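Local coordinates for Blr6230 protein (Bradyrhizobium diazoefficiens, PDB 5WCM) that probably hydrolyses beta-lactam antibiotics as a subclass B3 metallo-beta-lactamase with zinc in its active site, and binds a sulfonamide inhibitor there, at residues A[38-43]-A[77-82]; A[68-73]-A[169-174]; A[94-99]-A[146-151]. All coordinates share one frame; numbering follows the deposited sequence.

Contact 1 (A[38-43]-A[77-82]); sequences MDTAMP and GGFAEI. With ZN (zinc ion), chain F.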
ATOM      1  N   MET A  38      -4.724  -6.258   3.400  1.00 10.40           N
ATOM      2  CA  MET A  38      -3.682  -5.361   2.888  1.00 10.47           C
ATOM      3  C   MET A  38      -4.124  -3.934   3.171  1.00 10.09           C
ATOM      4  O   MET A  38      -5.039  -3.415   2.500  1.00  9.92           O
ATOM      5  CB  MET A  38      -3.473  -5.572   1.390  1.00 11.95           C
ATOM      6  CG  MET A  38      -2.372  -4.713   0.771  1.00 11.55           C
ATOM      7  SD  MET A  38      -0.700  -5.024   1.371  1.00 12.40           S
ATOM      8  CE  MET A  38      -0.451  -6.660   0.682  1.00 12.10           C
ATOM      9  N   ASP A  39      -3.505  -3.359   4.194  1.00  9.58           N
ATOM     10  CA  ASP A  39      -3.715  -1.988   4.648  1.00  9.90           C
ATOM     11  C   ASP A  39      -5.090  -1.767   5.284  1.00  9.78           C
ATOM     12  O   ASP A  39      -5.930  -2.655   5.342  1.00 10.03           O
ATOM     13  CB  ASP A  39      -3.416  -0.967   3.530  1.00 10.62           C
ATOM     14  CG  ASP A  39      -1.946  -0.874   3.183  1.00 11.08           C
ATOM     15  OD1 ASP A  39      -1.078  -0.980   4.087  1.00 10.82           O
ATOM     16  OD2 ASP A  39      -1.638  -0.709   1.989  1.00 12.28           O
ATOM     17  N   THR A  40      -5.269  -0.565   5.823  1.00  9.80           N
ATOM     18  CA  THR A  40      -6.579  -0.051   6.228  1.00  9.68           C
ATOM     19  C   THR A  40      -6.712   1.370   5.653  1.00 10.33           C
ATOM     20  O   THR A  40      -6.060   1.682   4.667  1.00 10.42           O
ATOM     21  CB  THR A  40      -6.773  -0.109   7.767  1.00 10.56           C
ATOM     22  OG1 THR A  40      -5.724   0.594   8.436  1.00 10.52           O
ATOM     23  CG2 THR A  40      -6.817  -1.551   8.230  1.00 11.52           C
ATOM     24  N   ALA A  41      -7.590   2.199   6.220  1.00 10.51           N
ATOM     25  CA  ALA A  41      -7.802   3.534   5.703  1.00 11.00           C
ATOM     26  C   ALA A  41      -7.631   4.531   6.846  1.00 11.21           C
ATOM     27  O   ALA A  41      -6.950   4.265   7.829  1.00 11.96           O
ATOM     28  CB  ALA A  41      -9.155   3.623   5.002  1.00 11.49           C
ATOM     29  N   MET A  42      -8.228   5.712   6.728  1.00 11.28           N
ATOM     30  CA  MET A  42      -8.120   6.703   7.797  1.00 12.62           C
ATOM     31  C   MET A  42      -8.686   6.158   9.088  1.00 13.56           C
ATOM     32  O   MET A  42      -9.559   5.291   9.072  1.00 12.73           O
ATOM     33  CB  MET A  42      -8.851   7.995   7.445  1.00 12.75           C
ATOM     34  CG  MET A  42      -8.196   8.803   6.336  1.00 13.88           C
ATOM     35  SD  MET A  42      -6.663   9.599   6.806  1.00 15.43           S
ATOM     36  CE  MET A  42      -7.262  11.015   7.721  1.00 17.84           C
ATOM     37  N   PRO A  43      -8.186   6.678  10.232  1.00 14.39           N
ATOM     38  CA  PRO A  43      -8.683   6.198  11.519  1.00 16.09           C
ATOM     39  C   PRO A  43     -10.208   6.216  11.674  1.00 17.70           C
ATOM     40  O   PRO A  43     -10.777   5.302  12.257  1.00 23.01           O
ATOM     41  CB  PRO A  43      -7.981   7.136  12.517  1.00 16.28           C
ATOM     42  CG  PRO A  43      -6.697   7.486  11.856  1.00 17.75           C
ATOM     43  CD  PRO A  43      -7.072   7.634  10.411  1.00 15.80           C
ATOM     44  N   GLY A  77      -4.728   3.549   9.780  1.00 10.89           N
ATOM     45  CA  GLY A  77      -5.682   4.091  10.744  1.00 10.64           C
ATOM     46  C   GLY A  77      -6.526   3.066  11.442  1.00 11.01           C
ATOM     47  O   GLY A  77      -7.002   3.345  12.543  1.00 12.72           O
ATOM     48  N   GLY A  78      -6.749   1.913  10.812  1.00 10.93           N
ATOM     49  CA  GLY A  78      -7.541   0.845  11.403  1.00 10.99           C
ATOM     50  C   GLY A  78      -6.765  -0.323  11.954  1.00 10.30           C
ATOM     51  O   GLY A  78      -7.364  -1.305  12.402  1.00 12.19           O
ATOM     52  N   PHE A  79      -5.437  -0.239  11.932  1.00 10.40           N
ATOM     53  CA  PHE A  79      -4.626  -1.398  12.339  1.00 10.92           C
ATOM     54  C   PHE A  79      -4.845  -1.798  13.804  1.00 10.73           C
ATOM     55  O   PHE A  79      -5.044  -2.980  14.103  1.00 11.49           O
ATOM     56  CB  PHE A  79      -3.140  -1.130  12.111  1.00 11.05           C
ATOM     57  CG  PHE A  79      -2.671  -1.240  10.674  1.00 10.63           C
ATOM     58  CD1 PHE A  79      -3.457  -1.754   9.651  1.00 11.34           C
ATOM     59  CD2 PHE A  79      -1.370  -0.874  10.372  1.00 10.72           C
ATOM     60  CE1 PHE A  79      -2.968  -1.868   8.357  1.00 12.00           C
ATOM     61  CE2 PHE A  79      -0.877  -0.979   9.098  1.00 10.53           C
ATOM     62  CZ  PHE A  79      -1.671  -1.482   8.087  1.00 10.76           C
ATOM     63  N   ALA A  80      -4.734  -0.840  14.719  1.00 11.58           N
ATOM     64  CA  ALA A  80      -4.836  -1.176  16.141  1.00 12.01           C
ATOM     65  C   ALA A  80      -6.201  -1.814  16.422  1.00 12.62           C
ATOM     66  O   ALA A  80      -6.290  -2.808  17.152  1.00 13.77           O
ATOM     67  CB  ALA A  80      -4.621   0.053  17.008  1.00 12.37           C
ATOM     68  N   GLU A  81      -7.258  -1.263  15.834  1.00 12.59           N
ATOM     69  CA  GLU A  81      -8.618  -1.763  16.067  1.00 12.78           C
ATOM     70  C   GLU A  81      -8.797  -3.162  15.497  1.00 13.17           C
ATOM     71  O   GLU A  81      -9.255  -4.080  16.189  1.00 13.94           O
ATOM     72  CB  GLU A  81      -9.629  -0.826  15.447  1.00 14.07           C
ATOM     73  CG  GLU A  81     -11.050  -1.335  15.608  1.00 15.40           C
ATOM     74  CD  GLU A  81     -12.138  -0.430  15.081  1.00 19.10           C
ATOM     75  OE1 GLU A  81     -11.881   0.801  15.012  1.00 19.97           O
ATOM     76  OE2 GLU A  81     -13.243  -0.998  14.779  1.00 21.12           O
ATOM     77  N   ILE A  82      -8.447  -3.314  14.224  1.00 11.64           N
ATOM     78  CA  ILE A  82      -8.672  -4.599  13.576  1.00 12.26           C
ATOM     79  C   ILE A  82      -7.782  -5.676  14.195  1.00 12.48           C
ATOM     80  O   ILE A  82      -8.226  -6.811  14.399  1.00 13.25           O
ATOM     81  CB  ILE A  82      -8.538  -4.503  12.040  1.00 14.15           C
ATOM     82  CG1 ILE A  82      -9.693  -3.632  11.516  1.00 18.53           C
ATOM     83  CG2 ILE A  82      -8.534  -5.913  11.421  1.00 14.81           C
ATOM     84  CD1 ILE A  82      -9.721  -3.356  10.042  1.00 19.65           C
TER
HETATM   85 ZN    ZN F 304     -13.881  -2.938  14.974  0.60 21.14          ZN
HETATM   86  O   HOH W   1     -13.918  -3.305  16.918  0.60 22.54           O
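Thr-40 lays its methyl group against one end of the Phe-79 ring, CG2 lying 3.7 Å from CD1, and the two side chains cross at a slant. With OG1 set between the backbone N and the carbonyl carbon (chi1 56°), the hydroxyl faces the turn that leads into helix 79-86. Thr-40 OG1 accepts the N-H of Gly-78 N at 2.9 Å, a bent bond (151° at the hydrogen), and also hydrogen-bonds to the backbone O of His-75. A weak bond runs from Gly-77 N to Ala-41 O at 3.0 Å. Beyond it the chains close up, with Pro-43 CG 3.7 Å from Gly-77 CA and a CA-H...O contact of 3.5 Å from Pro-43 CA to Gly-77 O. Farther along the ring, near CZ, the Asp-39 carboxylate runs alongside, the planes 26° apart, while its oxygens are taken by Thr-69 and Asn-68. Ile-82 CD1 touches Thr-40 CG2 at 3.9 Å. Glu-81 takes no part in the packing; its OE2 binds a zinc away from the active site, with Lys-50, Glu-85 and a water. A buried hydroxyl, gripped by two bonds beside the Phe-79 ring and glycine backbone, thus ties the loop after strand 34-38 to the helix start.

Contact 2 (A[68-73]-A[169-174]); sequences NTHAHL and FCSGTV. With ZN (zinc ion), chain C; 4NZ (4-nitrobenzenesulfonamide), chain I.
His-70 has CG set between its backbone N and carbonyl carbon (chi1 75°), and this swings the imidazole so that ND1 meets Cys-170 O while NE2 meets the zinc. Thr-69, twisted similarly (chi1 50°), lays its CB against the backbone of the same cysteine, 3.8 Å from Cys-170 CA, and turns OG1 to Asp-39. The bond from His-70 ND1 to Cys-170 O is short at 2.7 Å but bent (139° at the hydrogen). It reaches the oxygen almost head-on, although the oxygen lies somewhat out of the ring plane. The carbonyl is therefore a second-shell partner that fixes the rotation of the ring and probably polarises it toward the metal, which His-70 NE2 binds at 2.1 Å. His-72 ND1 binds the zinc, also at 2.1 Å, and His-146 supplies the third protein ligand. The fourth position holds the inhibitor's N1, 2.0 Å from the zinc; a water modelled almost on top of N1 can only be an alternative to it. Leu-73 CD2 flanks the nitro oxygen O12 at 3.5 Å. His-70 and His-72 belong to the His-X-His-X-Asp-His signature of the superfamily. The turn carrying them follows strand 63-67 and leads into helix 73-76, facing the loop that leaves strand 162-168; helix 237-259 packs on that loop through Phe-169, Thr-173 and Val-174.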
ATOM      1  N   ASN A  68       1.155  -4.210   5.717  1.00 10.37           N
ATOM      2  CA  ASN A  68       1.187  -2.764   5.445  1.00 10.34           C
ATOM      3  C   ASN A  68       2.102  -2.511   4.262  1.00 10.49           C
ATOM      4  O   ASN A  68       3.198  -3.100   4.170  1.00 10.77           O
ATOM      5  CB  ASN A  68       1.727  -2.024   6.690  1.00 10.42           C
ATOM      6  CG  ASN A  68       1.624  -0.478   6.654  1.00 10.25           C
ATOM      7  OD1 ASN A  68       2.468   0.181   7.275  1.00 11.11           O
ATOM      8  ND2 ASN A  68       0.595   0.101   6.040  1.00 10.08           N
ATOM      9  N   THR A  69       1.691  -1.584   3.399  1.00 10.14           N
ATOM     10  CA  THR A  69       2.572  -1.014   2.371  1.00 10.24           C
ATOM     11  C   THR A  69       3.475   0.045   2.986  1.00 10.21           C
ATOM     12  O   THR A  69       4.684  -0.000   2.839  1.00 11.48           O
ATOM     13  CB  THR A  69       1.776  -0.393   1.204  1.00 11.36           C
ATOM     14  OG1 THR A  69       0.771   0.482   1.717  1.00 12.09           O
ATOM     15  CG2 THR A  69       1.171  -1.462   0.316  1.00 12.44           C
ATOM     16  N   HIS A  70       2.886   1.017   3.663  1.00 10.47           N
ATOM     17  CA  HIS A  70       3.694   2.041   4.346  1.00  9.82           C
ATOM     18  C   HIS A  70       2.930   2.714   5.453  1.00 10.00           C
ATOM     19  O   HIS A  70       1.699   2.784   5.439  1.00 10.38           O
ATOM     20  CB  HIS A  70       4.247   3.088   3.367  1.00 11.33           C
ATOM     21  CG  HIS A  70       3.239   4.094   2.881  1.00 10.75           C
ATOM     22  ND1 HIS A  70       2.536   3.946   1.702  1.00 11.37           N
ATOM     23  CD2 HIS A  70       2.857   5.290   3.395  1.00 11.11           C
ATOM     24  CE1 HIS A  70       1.768   5.011   1.520  1.00 11.29           C
ATOM     25  NE2 HIS A  70       1.941   5.847   2.535  1.00 11.09           N
ATOM     26  N   ALA A  71       3.680   3.248   6.404  1.00 10.16           N
ATOM     27  CA  ALA A  71       3.114   3.610   7.701  1.00 10.51           C
ATOM     28  C   ALA A  71       2.724   5.085   7.789  1.00 11.06           C
ATOM     29  O   ALA A  71       3.313   5.833   8.570  1.00 14.25           O
ATOM     30  CB  ALA A  71       4.108   3.243   8.787  1.00 11.62           C
ATOM     31  N   HIS A  72       1.738   5.472   6.989  1.00 10.12           N
ATOM     32  CA  HIS A  72       1.040   6.761   7.116  1.00 10.18           C
ATOM     33  C   HIS A  72      -0.381   6.521   7.546  1.00  9.87           C
ATOM     34  O   HIS A  72      -0.939   5.468   7.220  1.00  9.68           O
ATOM     35  CB  HIS A  72       1.074   7.572   5.820  1.00 10.55           C
ATOM     36  CG  HIS A  72       2.433   8.076   5.440  1.00 10.73           C
ATOM     37  ND1 HIS A  72       2.766   8.401   4.137  1.00 11.24           N
ATOM     38  CD2 HIS A  72       3.545   8.292   6.184  1.00 11.44           C
ATOM     39  CE1 HIS A  72       4.022   8.809   4.111  1.00 11.42           C
ATOM     40  NE2 HIS A  72       4.519   8.745   5.332  1.00 11.94           N
ATOM     41  N   LEU A  73      -0.954   7.489   8.267  1.00  9.99           N
ATOM     42  CA  LEU A  73      -2.265   7.341   8.904  1.00  9.82           C
ATOM     43  C   LEU A  73      -3.404   6.944   7.972  1.00 10.41           C
ATOM     44  O   LEU A  73      -4.360   6.324   8.409  1.00 10.75           O
ATOM     45  CB  LEU A  73      -2.664   8.589   9.700  1.00 11.91           C
ATOM     46  CG  LEU A  73      -3.305   9.744   8.956  1.00 12.63           C
ATOM     47  CD1 LEU A  73      -4.010  10.703   9.916  1.00 12.85           C
ATOM     48  CD2 LEU A  73      -2.267  10.484   8.135  1.00 14.47           C
ATOM     49  N   PHE A 169       2.275  -2.045  -5.023  1.00 12.38           N
ATOM     50  CA  PHE A 169       3.348  -1.058  -4.965  1.00 12.49           C
ATOM     51  C   PHE A 169       3.088  -0.138  -3.777  1.00 11.90           C
ATOM     52  O   PHE A 169       1.969   0.276  -3.547  1.00 14.35           O
ATOM     53  CB  PHE A 169       3.420  -0.261  -6.268  1.00 13.91           C
ATOM     54  CG  PHE A 169       4.474   0.825  -6.262  1.00 13.41           C
ATOM     55  CD1 PHE A 169       5.811   0.499  -6.155  1.00 14.13           C
ATOM     56  CD2 PHE A 169       4.127   2.173  -6.373  1.00 13.56           C
ATOM     57  CE1 PHE A 169       6.789   1.489  -6.122  1.00 15.46           C
ATOM     58  CE2 PHE A 169       5.106   3.164  -6.371  1.00 15.48           C
ATOM     59  CZ  PHE A 169       6.433   2.822  -6.241  1.00 15.69           C
ATOM     60  N   CYS A 170       4.123   0.191  -3.022  1.00 11.15           N
ATOM     61  CA  CYS A 170       3.896   0.802  -1.691  1.00 11.44           C
ATOM     62  C   CYS A 170       3.588   2.291  -1.681  1.00 11.86           C
ATOM     63  O   CYS A 170       3.125   2.776  -0.669  1.00 13.64           O
ATOM     64  CB  CYS A 170       5.070   0.514  -0.765  1.00 11.46           C
ATOM     65  SG  CYS A 170       6.513   1.524  -1.080  1.00 12.45           S
ATOM     66  N   SER A 171       3.856   2.948  -2.817  1.00 12.45           N
ATOM     67  CA  SER A 171       3.768   4.408  -3.072  0.50 12.97           C
ATOM     68  C   SER A 171       5.169   4.967  -3.292  1.00 12.51           C
ATOM     69  O   SER A 171       6.093   4.623  -2.586  1.00 13.02           O
ATOM     70  CB  SER A 171       3.062   5.237  -1.977  0.50 14.26           C
ATOM     71  OG  SER A 171       1.653   5.026  -1.977  0.50 15.23           O
ATOM     72  N   GLY A 172       5.271   5.874  -4.253  1.00 12.90           N
ATOM     73  CA  GLY A 172       6.524   6.566  -4.569  1.00 12.93           C
ATOM     74  C   GLY A 172       6.370   8.058  -4.763  1.00 12.89           C
ATOM     75  O   GLY A 172       7.252   8.685  -5.355  1.00 14.08           O
ATOM     76  N   THR A 173       5.294   8.635  -4.245  1.00 12.88           N
ATOM     77  CA  THR A 173       5.062  10.070  -4.332  1.00 13.58           C
ATOM     78  C   THR A 173       5.912  10.805  -3.288  1.00 13.22           C
ATOM     79  O   THR A 173       6.270  10.242  -2.257  1.00 12.85           O
ATOM     80  CB  THR A 173       3.597  10.409  -4.085  1.00 13.98           C
ATOM     81  OG1 THR A 173       3.233   9.860  -2.806  1.00 14.36           O
ATOM     82  CG2 THR A 173       2.716   9.847  -5.202  1.00 16.05           C
ATOM     83  N   VAL A 174       6.227  12.062  -3.566  1.00 13.74           N
ATOM     84  CA  VAL A 174       6.894  12.932  -2.572  1.00 14.30           C
ATOM     85  C   VAL A 174       5.921  13.348  -1.470  1.00 13.61           C
ATOM     86  O   VAL A 174       6.252  13.296  -0.284  1.00 14.53           O
ATOM     87  CB  VAL A 174       7.535  14.167  -3.246  1.00 16.06           C
ATOM     88  CG1 VAL A 174       8.116  15.130  -2.218  1.00 17.16           C
ATOM     89  CG2 VAL A 174       8.641  13.701  -4.173  1.00 16.70           C
TER
HETATM   90 ZN    ZN C 301       1.801   7.894   2.371  1.00 11.48          ZN
HETATM   91  S   4NZ I 307       0.214  10.125   1.228  0.60 11.25           S
HETATM   92  C1  4NZ I 307      -1.666  12.897   4.211  0.60 16.29           C
HETATM   93  N1  4NZ I 307       0.129   8.646   1.640  0.60 10.42           N
HETATM   94  O1  4NZ I 307      -0.516  10.277   0.013  0.60 12.85           O
HETATM   95  C2  4NZ I 307      -1.513  11.569   4.559  0.60 16.09           C
HETATM   96  O2  4NZ I 307       1.596  10.474   1.196  0.60 11.31           O
HETATM   97  C3  4NZ I 307      -0.931  10.703   3.647  0.60 14.19           C
HETATM   98  C4  4NZ I 307      -0.539  11.184   2.412  0.60 14.47           C
HETATM   99  C5  4NZ I 307      -0.681  12.523   2.085  0.60 15.89           C
HETATM  100  C6  4NZ I 307      -1.236  13.392   2.999  0.60 15.79           C
HETATM  101  N7  4NZ I 307      -2.420  13.784   5.103  0.60 18.41           N
HETATM  102  O12 4NZ I 307      -2.934  13.305   6.097  0.60 20.19           O
HETATM  103  O13 4NZ I 307      -2.491  14.970   4.814  0.60 22.96           O
HETATM  104  O   HOH W   2      -0.062   8.476   2.476  0.40 11.47           O

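Contact 3 (A[94-99]-A[146-151]); sequences ERDKPL and HSPGCT. With ZN (zinc ion), chain C; 4NZ (4-nitrobenzenesulfonamide), chain I.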
ATOM      1  N   GLU A  94      10.700  -3.423   8.143  1.00 13.06           N
ATOM      2  CA  GLU A  94      11.390  -3.175   9.412  1.00 13.35           C
ATOM      3  C   GLU A  94      11.597  -1.692   9.733  1.00 12.18           C
ATOM      4  O   GLU A  94      11.414  -1.306  10.869  1.00 12.82           O
ATOM      5  CB  GLU A  94      12.682  -3.978   9.503  1.00 16.94           C
ATOM      6  CG  GLU A  94      13.808  -3.566   8.595  1.00 25.56           C
ATOM      7  CD  GLU A  94      15.050  -4.432   8.774  1.00 35.00           C
ATOM      8  OE1 GLU A  94      15.114  -5.252   9.727  1.00 33.09           O
ATOM      9  OE2 GLU A  94      15.967  -4.288   7.942  1.00 37.39           O
ATOM     10  N   ARG A  95      11.958  -0.874   8.763  1.00 12.12           N
ATOM     11  CA  ARG A  95      12.253   0.528   9.042  1.00 14.34           C
ATOM     12  C   ARG A  95      10.993   1.386   9.293  1.00 13.18           C
ATOM     13  O   ARG A  95      11.105   2.523   9.729  1.00 13.56           O
ATOM     14  CB  ARG A  95      13.128   1.123   7.942  1.00 14.50           C
ATOM     15  CG  ARG A  95      14.537   0.538   7.915  1.00 16.53           C
ATOM     16  CD  ARG A  95      15.446   1.219   6.912  1.00 19.34           C
ATOM     17  NE  ARG A  95      16.702   0.488   6.733  1.00 25.32           N
ATOM     18  CZ  ARG A  95      17.632   0.804   5.835  1.00 34.73           C
ATOM     19  NH1 ARG A  95      18.741   0.077   5.738  1.00 36.09           N
ATOM     20  NH2 ARG A  95      17.455   1.841   5.026  1.00 28.25           N
ATOM     21  N   ASP A  96       9.800   0.840   9.007  1.00 12.83           N
ATOM     22  CA  ASP A  96       8.539   1.499   9.391  1.00 12.64           C
ATOM     23  C   ASP A  96       8.055   1.077  10.772  1.00 11.77           C
ATOM     24  O   ASP A  96       7.108   1.666  11.294  1.00 12.29           O
ATOM     25  CB  ASP A  96       7.434   1.282   8.344  1.00 11.72           C
ATOM     26  CG  ASP A  96       7.442   2.333   7.246  1.00 11.91           C
ATOM     27  OD1 ASP A  96       8.327   3.229   7.217  1.00 12.23           O
ATOM     28  OD2 ASP A  96       6.520   2.265   6.388  1.00 11.84           O
ATOM     29  N   LYS A  97       8.690   0.079  11.382  1.00 12.48           N
ATOM     30  CA  LYS A  97       8.274  -0.376  12.716  1.00 12.78           C
ATOM     31  C   LYS A  97       8.207   0.775  13.737  1.00 13.02           C
ATOM     32  O   LYS A  97       7.203   0.879  14.444  1.00 13.70           O
ATOM     33  CB  LYS A  97       9.141  -1.546  13.198  1.00 15.22           C
ATOM     34  CG  LYS A  97       8.804  -2.073  14.584  1.00 15.09           C
ATOM     35  CD  LYS A  97       9.674  -3.267  14.943  1.00 19.28           C
ATOM     36  CE  LYS A  97       9.398  -3.783  16.345  1.00 20.62           C
ATOM     37  NZ  LYS A  97      10.198  -5.000  16.600  1.00 24.58           N
ATOM     38  N   PRO A  98       9.216   1.662  13.780  1.00 13.26           N
ATOM     39  CA  PRO A  98       9.103   2.726  14.789  1.00 14.47           C
ATOM     40  C   PRO A  98       7.897   3.653  14.550  1.00 14.26           C
ATOM     41  O   PRO A  98       7.272   4.130  15.496  1.00 14.57           O
ATOM     42  CB  PRO A  98      10.428   3.487  14.654  1.00 16.08           C
ATOM     43  CG  PRO A  98      11.383   2.475  14.069  1.00 18.88           C
ATOM     44  CD  PRO A  98      10.553   1.622  13.159  1.00 14.31           C
ATOM     45  N   LEU A  99       7.574   3.888  13.281  1.00 13.03           N
ATOM     46  CA  LEU A  99       6.419   4.732  12.906  1.00 12.41           C
ATOM     47  C   LEU A  99       5.107   4.094  13.341  1.00 12.17           C
ATOM     48  O   LEU A  99       4.235   4.723  13.929  1.00 12.50           O
ATOM     49  CB  LEU A  99       6.383   4.990  11.399  1.00 13.06           C
ATOM     50  CG  LEU A  99       7.376   5.984  10.771  1.00 14.92           C
ATOM     51  CD1 LEU A  99       8.829   5.708  11.070  1.00 16.14           C
ATOM     52  CD2 LEU A  99       7.186   6.036   9.263  1.00 14.35           C
ATOM     53  N   HIS A 146       9.050   6.914   0.069  1.00 11.98           N
ATOM     54  CA  HIS A 146       7.799   7.497   0.546  1.00 12.35           C
ATOM     55  C   HIS A 146       7.664   7.326   2.063  1.00 11.73           C
ATOM     56  O   HIS A 146       7.140   8.217   2.734  1.00 11.54           O
ATOM     57  CB  HIS A 146       6.628   6.916  -0.230  1.00 12.16           C
ATOM     58  CG  HIS A 146       5.313   7.505   0.148  1.00 11.89           C
ATOM     59  ND1 HIS A 146       4.817   8.660  -0.411  1.00 13.01           N
ATOM     60  CD2 HIS A 146       4.405   7.112   1.070  1.00 11.47           C
ATOM     61  CE1 HIS A 146       3.657   8.948   0.151  1.00 12.39           C
ATOM     62  NE2 HIS A 146       3.372   8.014   1.045  1.00 12.58           N
ATOM     63  N   SER A 147       8.153   6.198   2.566  1.00 11.43           N
ATOM     64  CA  SER A 147       8.395   6.014   3.995  1.00 10.97           C
ATOM     65  C   SER A 147       9.712   5.228   4.098  1.00 11.35           C
ATOM     66  O   SER A 147      10.117   4.589   3.130  1.00 12.10           O
ATOM     67  CB  SER A 147       7.234   5.294   4.696  1.00 12.24           C
ATOM     68  OG  SER A 147       7.238   3.929   4.345  1.00 12.42           O
ATOM     69  N   PRO A 148      10.362   5.226   5.276  1.00 11.68           N
ATOM     70  CA  PRO A 148      11.668   4.549   5.336  1.00 12.68           C
ATOM     71  C   PRO A 148      11.574   3.031   5.197  1.00 13.03           C
ATOM     72  O   PRO A 148      12.536   2.408   4.763  1.00 14.10           O
ATOM     73  CB  PRO A 148      12.223   4.952   6.706  1.00 14.62           C
ATOM     74  CG  PRO A 148      11.061   5.428   7.482  1.00 14.59           C
ATOM     75  CD  PRO A 148      10.080   5.986   6.500  1.00 12.44           C
ATOM     76  N   GLY A 149      10.420   2.469   5.554  1.00 11.63           N
ATOM     77  CA  GLY A 149      10.170   1.026   5.464  1.00 11.45           C
ATOM     78  C   GLY A 149       9.121   0.592   4.457  1.00 11.78           C
ATOM     79  O   GLY A 149       8.587  -0.499   4.565  1.00 11.93           O
ATOM     80  N   CYS A 150       8.863   1.450   3.487  1.00 11.14           N
ATOM     81  CA  CYS A 150       7.832   1.241   2.461  1.00 11.49           C
ATOM     82  C   CYS A 150       8.096  -0.095   1.754  1.00 11.47           C
ATOM     83  O   CYS A 150       9.195  -0.314   1.237  1.00 11.86           O
ATOM     84  CB  CYS A 150       7.937   2.419   1.485  1.00 11.77           C
ATOM     85  SG  CYS A 150       6.511   2.880   0.482  1.00 12.19           S
ATOM     86  N   THR A 151       7.125  -1.002   1.814  1.00 11.10           N
ATOM     87  CA  THR A 151       7.262  -2.375   1.335  1.00 11.24           C
ATOM     88  C   THR A 151       6.241  -2.638   0.242  1.00 11.28           C
ATOM     89  O   THR A 151       5.037  -2.522   0.472  1.00 11.87           O
ATOM     90  CB  THR A 151       7.080  -3.380   2.480  1.00 11.81           C
ATOM     91  OG1 THR A 151       8.030  -3.086   3.508  1.00 12.15           O
ATOM     92  CG2 THR A 151       7.311  -4.786   1.990  1.00 13.05           C
TER
HETATM   93 ZN    ZN C 301       1.801   7.894   2.371  1.00 11.48          ZN
HETATM   94  S   4NZ I 307       0.214  10.125   1.228  0.60 11.25           S
HETATM   95  C1  4NZ I 307      -1.666  12.897   4.211  0.60 16.29           C
HETATM   96  N1  4NZ I 307       0.129   8.646   1.640  0.60 10.42           N
HETATM   97  O1  4NZ I 307      -0.516  10.277   0.013  0.60 12.85           O
HETATM   98  C2  4NZ I 307      -1.513  11.569   4.559  0.60 16.09           C
HETATM   99  O2  4NZ I 307       1.596  10.474   1.196  0.60 11.31           O
HETATM  100  C3  4NZ I 307      -0.931  10.703   3.647  0.60 14.19           C
HETATM  101  C4  4NZ I 307      -0.539  11.184   2.412  0.60 14.47           C
HETATM  102  C5  4NZ I 307      -0.681  12.523   2.085  0.60 15.89           C
HETATM  103  C6  4NZ I 307      -1.236  13.392   2.999  0.60 15.79           C
HETATM  104  N7  4NZ I 307      -2.420  13.784   5.103  0.60 18.41           N
HETATM  105  O12 4NZ I 307      -2.934  13.305   6.097  0.60 20.19           O
HETATM  106  O13 4NZ I 307      -2.491  14.970   4.814  0.60 22.96           O
HETATM  107  O   HOH W   3      15.148   3.488   4.477  1.00 19.07           O
HETATM  108  O   HOH W   2      -0.062   8.476   2.476  0.40 11.47           O
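Asp-96 leaves the short 3-10 segment 94-96 with its CB 4.0 Å from Gly-149 CA, and its carboxylate then divides its two oxygens over the turn of 146-151. Asp-96 OD1 receives the N-H of Gly-149 N at 2.8 Å, from well above the carboxylate plane, 69° out of it. Asp-96 OD2 offers its syn lone pair to Ser-147 OG, which donates at 2.7 Å, and the same oxygen accepts the backbone N-H of Ala-71 in the zinc-binding loop. One buried carboxylate so holds three N-H or O-H groups from two loops. Ser-147 can meet it because OG sits between its own backbone N and carbonyl carbon (chi1 73°). Pro-148 follows Ser-147 in the type I turn from Ser-147 to Cys-150; its ring atom CD lies 3.3 Å from Asp-96 OD1 and 4.0 Å from Leu-99 CD2, while Arg-95 CB lies against the carbonyl, 3.5 Å from Pro-148 O. The arginine chain then runs out extended to solvent, where a water in the plane of the guanidinium links NH2 back to Pro-148 O. Just before the turn, His-146 binds the active-site zinc through NE2 at 2.1 Å, its ND1 being held by Thr-173 O. Asp-96 thus probably helps to position the turn that directly follows a metal ligand. Segment 94-99 runs from the end of strand 89-93 into helix 97-102 beside the seven-stranded sheet, whereas 146-151 joins strands 136-142 and 151-159 of the five-stranded sheet, so the contact links the two sheets of the fold.

Overall arrangement
All three contacts are buried; contact 2 is deepest, its centre about 5 Å from that of the chain, against about 12 Å for the others, and contact 3 reaches solvent at Arg-95. Contact 1 stays within the half built on the seven-stranded sheet and combines side-chain packing with backbone N-H groups bonded to a hydroxyl and a carbonyl; contacts 2 and 3 span the two sheets, one through a histidine-carbonyl bond, the other through a carboxylate, and share the active-site zinc and inhibitor. Segment 68-73 is the hub: Asp-39 pins Asn-68 and Thr-69, and Thr-69 O takes the N-H of Thr-151. The Cys-150 to Cys-170 disulfide joins contacts 2 and 3; contacts 1 and 3 do not touch.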